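Local coordinates for cytochrome c (Hydrogenophilus thermoluteolus, PDB 2D0S), which carries covalently bound heme c and probably serves as an electron-transfer protein, at residues G9-H14 with P23-V28; K39-V44 with K70-V75. All coordinates share one frame; numbering follows the deposited sequence.

Contact 1. Residues G9-H14 with P23-V28; sequences GCMACH and PSYKDV. With HEC (heme c), chain B.
The CXXCH heme-attachment motif of a class I cytochrome c, here Cys10 to His14, meets the 23-28 segment on the proximal side of the heme. Cys10 SG and Cys13 SG are thioether-linked to the heme, and His14 NE2 ligates the iron at 2.0 Å, with Met57 as the other axial ligand. The remaining imidazole nitrogen is gripped from the edge: His14 ND1 donates to Pro23 O over 2.6 Å, nearly straight at 172° and in the plane of both the ring and the carbonyl. Together with the iron bond it fixes the imidazole's rotation, and it would probably make the ring a more electron-rich ligand. Pro23 CD packs 3.7 Å from His14 CE1. Over one imidazole face lies only the CE2 side of the Tyr25 ring, nearly parallel (20°) but slid until the rings barely overlap; His14 CB makes a CH-pi contact over the Tyr25 face, 3.4 Å from Tyr25 CZ. Met11, bent at chi2 (-81°) and chi3, brings SD to the edge of the same ring, a Met-aromatic contact. An alanine in place of Tyr25 is likely to open a gap beside His14 and leave the Met11 thioether without its aromatic partner. Tyr25 OH, buried with no hydrogen-bond partner in the model, lies 3.3 Å from Cys10 CB.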
ATOM      1  N   GLY A   9       6.624   5.542   6.481  1.00 13.24           N
ATOM      2  CA  GLY A   9       5.433   6.322   6.845  1.00 14.71           C
ATOM      3  C   GLY A   9       4.046   5.761   6.535  1.00 13.52           C
ATOM      4  O   GLY A   9       3.028   6.416   6.794  1.00  8.96           O
ATOM      5  N   CYS A  10       4.049   4.574   5.930  1.00 12.28           N
ATOM      6  CA  CYS A  10       2.848   3.921   5.531  1.00 11.24           C
ATOM      7  C   CYS A  10       1.841   3.693   6.588  1.00 15.81           C
ATOM      8  O   CYS A  10       0.628   3.726   6.298  1.00 14.47           O
ATOM      9  CB  CYS A  10       3.181   2.574   4.901  1.00 12.61           C
ATOM     10  SG  CYS A  10       4.349   2.658   3.548  1.00 10.62           S
ATOM     11  N   MET A  11       2.311   3.403   7.814  1.00 13.28           N
ATOM     12  CA  MET A  11       1.405   2.926   8.879  1.00 15.63           C
ATOM     13  C   MET A  11       0.784   4.029   9.623  1.00 16.43           C
ATOM     14  O   MET A  11       0.045   3.776  10.577  1.00 18.24           O
ATOM     15  CB  MET A  11       2.081   2.026   9.886  1.00 19.12           C
ATOM     16  CG  MET A  11       3.223   1.251   9.344  1.00 28.69           C
ATOM     17  SD  MET A  11       2.707  -0.169   8.479  1.00 33.71           S
ATOM     18  CE  MET A  11       2.052  -1.208   9.804  1.00 32.00           C
ATOM     19  N   ALA A  12       0.949   5.244   9.091  1.00 14.49           N
ATOM     20  CA  ALA A  12       0.228   6.366   9.637  1.00 17.19           C
ATOM     21  C   ALA A  12      -1.179   6.210   9.135  1.00 19.21           C
ATOM     22  O   ALA A  12      -2.109   6.602   9.807  1.00 22.35           O
ATOM     23  CB  ALA A  12       0.820   7.703   9.158  1.00 18.98           C
ATOM     24  N   CYS A  13      -1.307   5.775   7.867  1.00 19.78           N
ATOM     25  CA  CYS A  13      -2.618   5.773   7.206  1.00 15.36           C
ATOM     26  C   CYS A  13      -3.227   4.385   7.012  1.00 15.64           C
ATOM     27  O   CYS A  13      -4.318   4.279   6.503  1.00 17.35           O
ATOM     28  CB  CYS A  13      -2.444   6.421   5.852  1.00 15.99           C
ATOM     29  SG  CYS A  13      -2.184   8.215   5.690  1.00 16.33           S
ATOM     30  N   HIS A  14      -2.450   3.334   7.290  1.00 12.70           N
ATOM     31  CA  HIS A  14      -2.848   1.962   7.007  1.00 14.51           C
ATOM     32  C   HIS A  14      -2.454   1.123   8.215  1.00 15.44           C
ATOM     33  O   HIS A  14      -1.346   1.265   8.727  1.00 18.02           O
ATOM     34  CB  HIS A  14      -2.076   1.362   5.789  1.00 12.35           C
ATOM     35  CG  HIS A  14      -2.405   1.977   4.468  1.00 10.79           C
ATOM     36  ND1 HIS A  14      -3.524   1.621   3.741  1.00  8.10           N
ATOM     37  CD2 HIS A  14      -1.683   2.799   3.664  1.00 10.35           C
ATOM     38  CE1 HIS A  14      -3.517   2.256   2.580  1.00  9.23           C
ATOM     39  NE2 HIS A  14      -2.424   3.002   2.515  1.00  8.91           N
ATOM     40  N   PRO A  23      -7.237   1.781   3.239  1.00 13.95           N
ATOM     41  CA  PRO A  23      -7.716   0.441   3.568  1.00 12.74           C
ATOM     42  C   PRO A  23      -6.694  -0.323   4.421  1.00 15.41           C
ATOM     43  O   PRO A  23      -5.459  -0.091   4.322  1.00 13.49           O
ATOM     44  CB  PRO A  23      -7.897  -0.216   2.184  1.00 10.82           C
ATOM     45  CG  PRO A  23      -6.948   0.538   1.291  1.00 11.56           C
ATOM     46  CD  PRO A  23      -7.080   1.965   1.786  1.00 11.92           C
ATOM     47  N   SER A  24      -7.221  -1.312   5.133  1.00 13.00           N
ATOM     48  CA  SER A  24      -6.375  -2.213   5.884  1.00 16.38           C
ATOM     49  C   SER A  24      -5.592  -2.986   4.827  1.00 14.73           C
ATOM     50  O   SER A  24      -6.070  -3.179   3.701  1.00 15.22           O
ATOM     51  CB  SER A  24      -7.244  -3.165   6.738  1.00 16.49           C
ATOM     52  OG  SER A  24      -7.696  -4.288   6.019  1.00 17.53           O
ATOM     53  N   TYR A  25      -4.414  -3.468   5.219  1.00 14.37           N
ATOM     54  CA  TYR A  25      -3.575  -4.264   4.347  1.00 14.18           C
ATOM     55  C   TYR A  25      -4.224  -5.620   4.110  1.00 13.39           C
ATOM     56  O   TYR A  25      -4.055  -6.188   3.074  1.00 13.13           O
ATOM     57  CB  TYR A  25      -2.191  -4.446   4.954  1.00 18.57           C
ATOM     58  CG  TYR A  25      -1.339  -3.205   4.845  1.00 19.71           C
ATOM     59  CD1 TYR A  25      -0.480  -2.853   5.866  1.00 18.68           C
ATOM     60  CD2 TYR A  25      -1.455  -2.348   3.748  1.00 18.23           C
ATOM     61  CE1 TYR A  25       0.265  -1.712   5.800  1.00 19.50           C
ATOM     62  CE2 TYR A  25      -0.643  -1.236   3.629  1.00 19.43           C
ATOM     63  CZ  TYR A  25       0.214  -0.935   4.670  1.00 21.75           C
ATOM     64  OH  TYR A  25       0.994   0.176   4.633  1.00 26.82           O
ATOM     65  N   LYS A  26      -4.998  -6.109   5.068  1.00 13.41           N
ATOM     66  CA  LYS A  26      -5.709  -7.383   4.893  1.00 19.97           C
ATOM     67  C   LYS A  26      -6.805  -7.281   3.812  1.00 16.68           C
ATOM     68  O   LYS A  26      -6.993  -8.203   3.044  1.00 17.51           O
ATOM     69  CB  LYS A  26      -6.313  -7.867   6.225  1.00 21.99           C
ATOM     70  CG  LYS A  26      -5.371  -8.658   7.132  1.00 25.96           C
ATOM     71  CD  LYS A  26      -6.180  -9.249   8.323  1.00 28.84           C
ATOM     72  CE  LYS A  26      -5.410 -10.337   9.097  1.00 34.43           C
ATOM     73  NZ  LYS A  26      -5.262 -11.622   8.325  1.00 39.12           N
ATOM     74  N   ASP A  27      -7.432  -6.104   3.708  1.00 16.62           N
ATOM     75  CA  ASP A  27      -8.441  -5.850   2.641  1.00 17.62           C
ATOM     76  C   ASP A  27      -7.756  -5.695   1.274  1.00 16.23           C
ATOM     77  O   ASP A  27      -8.302  -6.125   0.235  1.00 18.46           O
ATOM     78  CB  ASP A  27      -9.236  -4.557   2.931  1.00 13.93           C
ATOM     79  CG  ASP A  27     -10.538  -4.805   3.712  1.00 14.35           C
ATOM     80  OD1 ASP A  27     -11.293  -3.816   3.892  1.00 18.47           O
ATOM     81  OD2 ASP A  27     -10.796  -5.953   4.175  1.00 16.45           O
ATOM     82  N   VAL A  28      -6.541  -5.134   1.297  1.00 15.41           N
ATOM     83  CA  VAL A  28      -5.775  -4.981   0.053  1.00 13.82           C
ATOM     84  C   VAL A  28      -5.411  -6.386  -0.422  1.00 14.63           C
ATOM     85  O   VAL A  28      -5.684  -6.720  -1.559  1.00 15.54           O
ATOM     86  CB  VAL A  28      -4.506  -4.085   0.186  1.00 12.32           C
ATOM     87  CG1 VAL A  28      -3.586  -4.212  -1.130  1.00  9.35           C
ATOM     88  CG2 VAL A  28      -4.914  -2.587   0.418  1.00  6.46           C
TER
HETATM   89 FE   HEC B  80      -1.744   4.018   0.918  1.00 11.91          FE
HETATM   90  CHA HEC B  80      -4.456   3.024  -0.941  1.00 11.86           C
HETATM   91  CHB HEC B  80      -0.087   1.177   0.158  1.00 10.74           C
HETATM   92  CHC HEC B  80       1.072   5.358   2.315  1.00 11.06           C
HETATM   93  CHD HEC B  80      -3.617   6.652   2.182  1.00 12.82           C
HETATM   94  NA  HEC B  80      -2.174   2.433  -0.137  1.00 11.97           N
HETATM   95  C1A HEC B  80      -3.364   2.187  -0.845  1.00 12.05           C
HETATM   96  C2A HEC B  80      -3.252   0.904  -1.501  1.00 10.27           C
HETATM   97  C3A HEC B  80      -2.063   0.359  -1.167  1.00 11.62           C
HETATM   98  C4A HEC B  80      -1.354   1.322  -0.324  1.00 12.45           C
HETATM   99  CMA HEC B  80      -1.491  -1.014  -1.640  1.00  5.99           C
HETATM  100  CAA HEC B  80      -4.369   0.256  -2.374  1.00 12.02           C
HETATM  101  CBA HEC B  80      -4.234   0.848  -3.776  1.00 12.50           C
HETATM  102  CGA HEC B  80      -5.436   0.549  -4.630  1.00 15.39           C
HETATM  103  O1A HEC B  80      -6.229  -0.356  -4.288  1.00 17.20           O
HETATM  104  O2A HEC B  80      -5.572   1.200  -5.680  1.00 15.03           O
HETATM  105  NB  HEC B  80       0.142   3.415   1.177  1.00 11.04           N
HETATM  106  C1B HEC B  80       0.635   2.193   0.768  1.00 12.09           C
HETATM  107  C2B HEC B  80       2.054   2.183   1.002  1.00 11.88           C
HETATM  108  C3B HEC B  80       2.380   3.330   1.625  1.00 10.44           C
HETATM  109  C4B HEC B  80       1.181   4.139   1.695  1.00 10.56           C
HETATM  110  CMB HEC B  80       2.932   0.940   0.744  1.00  9.61           C
HETATM  111  CAB HEC B  80       3.767   3.780   2.196  1.00 10.57           C
HETATM  112  CBB HEC B  80       4.872   3.743   1.114  1.00  9.24           C
HETATM  113  NC  HEC B  80      -1.371   5.648   2.032  1.00 11.79           N
HETATM  114  C1C HEC B  80      -0.116   6.021   2.530  1.00 13.12           C
HETATM  115  C2C HEC B  80      -0.269   7.189   3.366  1.00 12.90           C
HETATM  116  C3C HEC B  80      -1.538   7.657   3.159  1.00 13.01           C
HETATM  117  C4C HEC B  80      -2.258   6.623   2.439  1.00 13.55           C
HETATM  118  CMC HEC B  80       0.958   7.986   3.859  1.00 13.11           C
HETATM  119  CAC HEC B  80      -2.311   8.872   3.803  1.00 12.03           C
HETATM  120  CBC HEC B  80      -1.524  10.150   4.117  1.00 13.32           C
HETATM  121  ND  HEC B  80      -3.768   4.772   0.624  1.00 14.91           N
HETATM  122  C1D HEC B  80      -4.277   5.905   1.233  1.00 15.43           C
HETATM  123  C2D HEC B  80      -5.637   6.101   0.793  1.00 15.98           C
HETATM  124  C3D HEC B  80      -5.898   4.949  -0.147  1.00 14.91           C
HETATM  125  C4D HEC B  80      -4.684   4.172  -0.186  1.00 14.62           C
HETATM  126  CMD HEC B  80      -6.577   7.246   1.203  1.00 12.15           C
HETATM  127  CAD HEC B  80      -7.143   4.679  -0.978  1.00 13.66           C
HETATM  128  CBD HEC B  80      -6.875   5.253  -2.356  1.00 16.42           C
HETATM  129  CGD HEC B  80      -8.103   4.971  -3.207  1.00 17.14           C
HETATM  130  O1D HEC B  80      -9.214   5.064  -2.639  1.00 16.12           O
HETATM  131  O2D HEC B  80      -7.962   4.654  -4.438  1.00 17.67           O

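Contact 2. Residues K39-V44 with K70-V75; sequences KLVEKV and KIVRWV. With HEC (heme c), chain B.
Apolar packing joins the two helices, and Val72 carries all of it from the 70-75 side, pointing toward three residues of 39-44. Its two methyls divide the work. Val72 CG1, set anti to the backbone N (chi1 162°), lies 4.0 Å from Leu40 CB, with the Leu40 CD1 methyl close behind. Val72 CG2 faces the other way along the partner helix and meets Val44 CG2 methyl to methyl at 4.2 Å. Val41 comes in more loosely from another side, its CG2 4.4 Å from Val72 CB. No hydrogen bond crosses, and the axes of 39-44 and 70-75 approach to 9.9 Å, their N-to-C directions 124° apart, so side chains rather than backbones make the junction. This is helix 37-46 packing against the C-terminal helix 65-75 in the class I cytochrome c fold, with the heme against both. In the heme packing, the same Val44 CG2 methyl also reaches the meso carbon CHB, Leu40 CD2 approaches a propionate carbon, and Ile71, which does not touch 39-44, lays CG2 3.5 Å from the heme methyl CMB. Polar contact is left to Lys43. Its chain, bent at chi2 (57°) and chi4, curls so that Lys43 NZ donates one hydrogen bond to each propionate, 2.9 Å to heme O2A and 2.7 Å to heme O2D, which probably offsets part of their negative charge.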
ATOM      1  N   LYS A  39       0.865  -2.804 -10.876  1.00 18.54           N
ATOM      2  CA  LYS A  39      -0.240  -1.801 -10.787  1.00 21.26           C
ATOM      3  C   LYS A  39      -0.272  -1.079  -9.432  1.00 17.65           C
ATOM      4  O   LYS A  39      -0.327   0.151  -9.365  1.00 17.71           O
ATOM      5  CB  LYS A  39      -1.596  -2.506 -11.049  1.00 27.03           C
ATOM      6  CG  LYS A  39      -2.828  -1.665 -10.781  1.00 33.02           C
ATOM      7  CD  LYS A  39      -3.934  -2.479 -10.020  1.00 36.70           C
ATOM      8  CE  LYS A  39      -4.639  -3.518 -10.910  1.00 40.00           C
ATOM      9  NZ  LYS A  39      -5.404  -2.837 -12.007  1.00 45.07           N
ATOM     10  N   LEU A  40      -0.135  -1.844  -8.358  1.00 14.28           N
ATOM     11  CA  LEU A  40      -0.143  -1.263  -7.015  1.00 13.39           C
ATOM     12  C   LEU A  40       1.056  -0.369  -6.762  1.00 15.49           C
ATOM     13  O   LEU A  40       0.946   0.652  -6.067  1.00 18.55           O
ATOM     14  CB  LEU A  40      -0.212  -2.374  -5.941  1.00 12.63           C
ATOM     15  CG  LEU A  40      -1.507  -3.133  -6.008  1.00 11.54           C
ATOM     16  CD1 LEU A  40      -1.498  -4.302  -5.030  1.00 15.07           C
ATOM     17  CD2 LEU A  40      -2.617  -2.183  -5.687  1.00 14.79           C
ATOM     18  N   VAL A  41       2.224  -0.820  -7.213  1.00 14.03           N
ATOM     19  CA  VAL A  41       3.418  -0.050  -7.086  1.00 15.65           C
ATOM     20  C   VAL A  41       3.276   1.338  -7.733  1.00 17.92           C
ATOM     21  O   VAL A  41       3.668   2.326  -7.131  1.00 19.22           O
ATOM     22  CB  VAL A  41       4.667  -0.821  -7.679  1.00 17.51           C
ATOM     23  CG1 VAL A  41       5.879   0.142  -7.868  1.00 16.12           C
ATOM     24  CG2 VAL A  41       5.048  -1.987  -6.765  1.00 13.53           C
ATOM     25  N   GLU A  42       2.710   1.414  -8.941  1.00 18.01           N
ATOM     26  CA  GLU A  42       2.448   2.722  -9.597  1.00 23.62           C
ATOM     27  C   GLU A  42       1.484   3.607  -8.771  1.00 20.67           C
ATOM     28  O   GLU A  42       1.679   4.820  -8.650  1.00 16.70           O
ATOM     29  CB  GLU A  42       1.896   2.544 -11.031  1.00 28.84           C
ATOM     30  CG  GLU A  42       2.794   3.122 -12.138  1.00 41.60           C
ATOM     31  CD  GLU A  42       4.302   2.717 -11.973  1.00 49.08           C
ATOM     32  OE1 GLU A  42       4.637   1.493 -12.048  1.00 52.34           O
ATOM     33  OE2 GLU A  42       5.144   3.626 -11.738  1.00 51.50           O
ATOM     34  N   LYS A  43       0.450   2.983  -8.216  1.00 17.00           N
ATOM     35  CA  LYS A  43      -0.523   3.673  -7.364  1.00 14.99           C
ATOM     36  C   LYS A  43       0.147   4.319  -6.100  1.00 13.99           C
ATOM     37  O   LYS A  43      -0.189   5.416  -5.695  1.00 14.68           O
ATOM     38  CB  LYS A  43      -1.644   2.681  -6.966  1.00 15.80           C
ATOM     39  CG  LYS A  43      -2.721   3.253  -6.043  1.00 22.68           C
ATOM     40  CD  LYS A  43      -3.402   4.497  -6.645  1.00 23.04           C
ATOM     41  CE  LYS A  43      -4.555   4.971  -5.754  1.00 21.41           C
ATOM     42  NZ  LYS A  43      -5.805   4.093  -5.902  1.00 21.45           N
ATOM     43  N   VAL A  44       1.064   3.617  -5.473  1.00 15.26           N
ATOM     44  CA  VAL A  44       1.711   4.131  -4.285  1.00 12.51           C
ATOM     45  C   VAL A  44       2.606   5.298  -4.730  1.00 18.46           C
ATOM     46  O   VAL A  44       2.582   6.389  -4.125  1.00 19.64           O
ATOM     47  CB  VAL A  44       2.545   3.051  -3.588  1.00 11.65           C
ATOM     48  CG1 VAL A  44       3.296   3.640  -2.382  1.00  9.09           C
ATOM     49  CG2 VAL A  44       1.640   1.837  -3.186  1.00  6.47           C
ATOM     50  N   LYS A  70       8.873  -4.125  -2.537  1.00 17.02           N
ATOM     51  CA  LYS A  70       9.035  -4.909  -1.316  1.00 19.87           C
ATOM     52  C   LYS A  70       7.802  -4.811  -0.358  1.00 16.19           C
ATOM     53  O   LYS A  70       7.328  -5.818   0.157  1.00 16.52           O
ATOM     54  CB  LYS A  70      10.300  -4.433  -0.594  1.00 25.75           C
ATOM     55  CG  LYS A  70      11.021  -5.465   0.224  1.00 30.43           C
ATOM     56  CD  LYS A  70      12.584  -5.139   0.260  1.00 33.75           C
ATOM     57  CE  LYS A  70      13.362  -6.044   1.249  1.00 34.73           C
ATOM     58  NZ  LYS A  70      12.490  -6.686   2.336  1.00 38.09           N
ATOM     59  N   ILE A  71       7.334  -3.598  -0.070  1.00 14.81           N
ATOM     60  CA  ILE A  71       6.243  -3.443   0.897  1.00 12.56           C
ATOM     61  C   ILE A  71       4.996  -4.073   0.281  1.00 12.45           C
ATOM     62  O   ILE A  71       4.348  -4.917   0.894  1.00 15.27           O
ATOM     63  CB  ILE A  71       6.000  -1.982   1.256  1.00 12.70           C
ATOM     64  CG1 ILE A  71       7.235  -1.386   1.993  1.00 10.38           C
ATOM     65  CG2 ILE A  71       4.648  -1.832   2.102  1.00 13.01           C
ATOM     66  CD1 ILE A  71       7.286   0.237   1.960  1.00  8.56           C
ATOM     67  N   VAL A  72       4.792  -3.820  -1.004  1.00 13.99           N
ATOM     68  CA  VAL A  72       3.608  -4.300  -1.660  1.00 12.98           C
ATOM     69  C   VAL A  72       3.541  -5.833  -1.726  1.00 15.79           C
ATOM     70  O   VAL A  72       2.499  -6.440  -1.418  1.00 17.81           O
ATOM     71  CB  VAL A  72       3.400  -3.656  -3.036  1.00 13.62           C
ATOM     72  CG1 VAL A  72       2.428  -4.480  -3.853  1.00 13.57           C
ATOM     73  CG2 VAL A  72       2.858  -2.167  -2.878  1.00 11.66           C
ATOM     74  N   ARG A  73       4.661  -6.485  -2.010  1.00 17.62           N
ATOM     75  CA  ARG A  73       4.630  -7.956  -2.056  1.00 16.53           C
ATOM     76  C   ARG A  73       4.358  -8.522  -0.673  1.00 16.65           C
ATOM     77  O   ARG A  73       3.681  -9.527  -0.536  1.00 18.91           O
ATOM     78  CB  ARG A  73       5.911  -8.529  -2.679  1.00 16.61           C
ATOM     79  CG  ARG A  73       6.046  -8.204  -4.143  1.00 16.23           C
ATOM     80  CD  ARG A  73       7.252  -8.971  -4.834  1.00 16.97           C
ATOM     81  NE  ARG A  73       7.409  -8.563  -6.232  1.00 18.89           N
ATOM     82  CZ  ARG A  73       6.735  -9.100  -7.252  1.00 19.81           C
ATOM     83  NH1 ARG A  73       5.916 -10.104  -7.040  1.00 17.91           N
ATOM     84  NH2 ARG A  73       6.927  -8.667  -8.498  1.00 23.48           N
ATOM     85  N   TRP A  74       4.823  -7.826   0.364  1.00 16.06           N
ATOM     86  CA  TRP A  74       4.563  -8.254   1.727  1.00 16.04           C
ATOM     87  C   TRP A  74       3.068  -8.071   2.118  1.00 15.32           C
ATOM     88  O   TRP A  74       2.456  -8.980   2.636  1.00 16.66           O
ATOM     89  CB  TRP A  74       5.491  -7.539   2.712  1.00 17.13           C
ATOM     90  CG  TRP A  74       5.032  -7.656   4.108  1.00 16.11           C
ATOM     91  CD1 TRP A  74       5.057  -8.774   4.885  1.00 15.78           C
ATOM     92  CD2 TRP A  74       4.327  -6.651   4.871  1.00 17.26           C
ATOM     93  NE1 TRP A  74       4.486  -8.513   6.104  1.00 16.85           N
ATOM     94  CE2 TRP A  74       4.020  -7.217   6.115  1.00 17.38           C
ATOM     95  CE3 TRP A  74       3.925  -5.340   4.607  1.00 14.94           C
ATOM     96  CZ2 TRP A  74       3.310  -6.530   7.080  1.00 18.20           C
ATOM     97  CZ3 TRP A  74       3.258  -4.656   5.550  1.00 17.03           C
ATOM     98  CH2 TRP A  74       2.973  -5.229   6.801  1.00 18.42           C
ATOM     99  N   VAL A  75       2.513  -6.875   1.896  1.00 14.25           N
ATOM    100  CA  VAL A  75       1.075  -6.654   2.055  1.00 12.04           C
ATOM    101  C   VAL A  75       0.262  -7.817   1.492  1.00 14.29           C
ATOM    102  O   VAL A  75      -0.695  -8.301   2.135  1.00 17.62           O
ATOM    103  CB  VAL A  75       0.632  -5.349   1.386  1.00 10.78           C
ATOM    104  CG1 VAL A  75      -0.922  -5.280   1.267  1.00  9.88           C
ATOM    105  CG2 VAL A  75       1.143  -4.171   2.192  1.00  9.42           C
TER
HETATM  106 FE   HEC B  80      -1.744   4.018   0.918  1.00 11.91          FE
HETATM  107  CHA HEC B  80      -4.456   3.024  -0.941  1.00 11.86           C
HETATM  108  CHB HEC B  80      -0.087   1.177   0.158  1.00 10.74           C
HETATM  109  CHC HEC B  80       1.072   5.358   2.315  1.00 11.06           C
HETATM  110  CHD HEC B  80      -3.617   6.652   2.182  1.00 12.82           C
HETATM  111  NA  HEC B  80      -2.174   2.433  -0.137  1.00 11.97           N
HETATM  112  C1A HEC B  80      -3.364   2.187  -0.845  1.00 12.05           C
HETATM  113  C2A HEC B  80      -3.252   0.904  -1.501  1.00 10.27           C
HETATM  114  C3A HEC B  80      -2.063   0.359  -1.167  1.00 11.62           C
HETATM  115  C4A HEC B  80      -1.354   1.322  -0.324  1.00 12.45           C
HETATM  116  CMA HEC B  80      -1.491  -1.014  -1.640  1.00  5.99           C
HETATM  117  CAA HEC B  80      -4.369   0.256  -2.374  1.00 12.02           C
HETATM  118  CBA HEC B  80      -4.234   0.848  -3.776  1.00 12.50           C
HETATM  119  CGA HEC B  80      -5.436   0.549  -4.630  1.00 15.39           C
HETATM  120  O1A HEC B  80      -6.229  -0.356  -4.288  1.00 17.20           O
HETATM  121  O2A HEC B  80      -5.572   1.200  -5.680  1.00 15.03           O
HETATM  122  NB  HEC B  80       0.142   3.415   1.177  1.00 11.04           N
HETATM  123  C1B HEC B  80       0.635   2.193   0.768  1.00 12.09           C
HETATM  124  C2B HEC B  80       2.054   2.183   1.002  1.00 11.88           C
HETATM  125  C3B HEC B  80       2.380   3.330   1.625  1.00 10.44           C
HETATM  126  C4B HEC B  80       1.181   4.139   1.695  1.00 10.56           C
HETATM  127  CMB HEC B  80       2.932   0.940   0.744  1.00  9.61           C
HETATM  128  CAB HEC B  80       3.767   3.780   2.196  1.00 10.57           C
HETATM  129  CBB HEC B  80       4.872   3.743   1.114  1.00  9.24           C
HETATM  130  NC  HEC B  80      -1.371   5.648   2.032  1.00 11.79           N
HETATM  131  C1C HEC B  80      -0.116   6.021   2.530  1.00 13.12           C
HETATM  132  C2C HEC B  80      -0.269   7.189   3.366  1.00 12.90           C
HETATM  133  C3C HEC B  80      -1.538   7.657   3.159  1.00 13.01           C
HETATM  134  C4C HEC B  80      -2.258   6.623   2.439  1.00 13.55           C
HETATM  135  CMC HEC B  80       0.958   7.986   3.859  1.00 13.11           C
HETATM  136  CAC HEC B  80      -2.311   8.872   3.803  1.00 12.03           C
HETATM  137  CBC HEC B  80      -1.524  10.150   4.117  1.00 13.32           C
HETATM  138  ND  HEC B  80      -3.768   4.772   0.624  1.00 14.91           N
HETATM  139  C1D HEC B  80      -4.277   5.905   1.233  1.00 15.43           C
HETATM  140  C2D HEC B  80      -5.637   6.101   0.793  1.00 15.98           C
HETATM  141  C3D HEC B  80      -5.898   4.949  -0.147  1.00 14.91           C
HETATM  142  C4D HEC B  80      -4.684   4.172  -0.186  1.00 14.62           C
HETATM  143  CMD HEC B  80      -6.577   7.246   1.203  1.00 12.15           C
HETATM  144  CAD HEC B  80      -7.143   4.679  -0.978  1.00 13.66           C
HETATM  145  CBD HEC B  80      -6.875   5.253  -2.356  1.00 16.42           C
HETATM  146  CGD HEC B  80      -8.103   4.971  -3.207  1.00 17.14           C
HETATM  147  O1D HEC B  80      -9.214   5.064  -2.639  1.00 16.12           O
HETATM  148  O2D HEC B  80      -7.962   4.654  -4.438  1.00 17.67           O

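Overall arrangement
Contact 1 and contact 2 have centres about 11 Å apart and share the heme: 9-14 supplies the thioether links and the proximal ligand, while 39-44 and 70-75 reach its propionates and its CMB methyl. They also touch directly, through helix 65-75. Tyr25 CD2 lies 3.5 Å from Val75 CG2, and Val28 CG1 is 3.7 Å from Val75 CG1, so helix 25-31 rests on the C-terminal helix one turn along from Val72. Closer to the attachment site, Cys10 SG sits 4.1 Å from Ile71 CD1. Met57, the second axial ligand, adds another tie, for Lys43 and Val44 pack near its side chain.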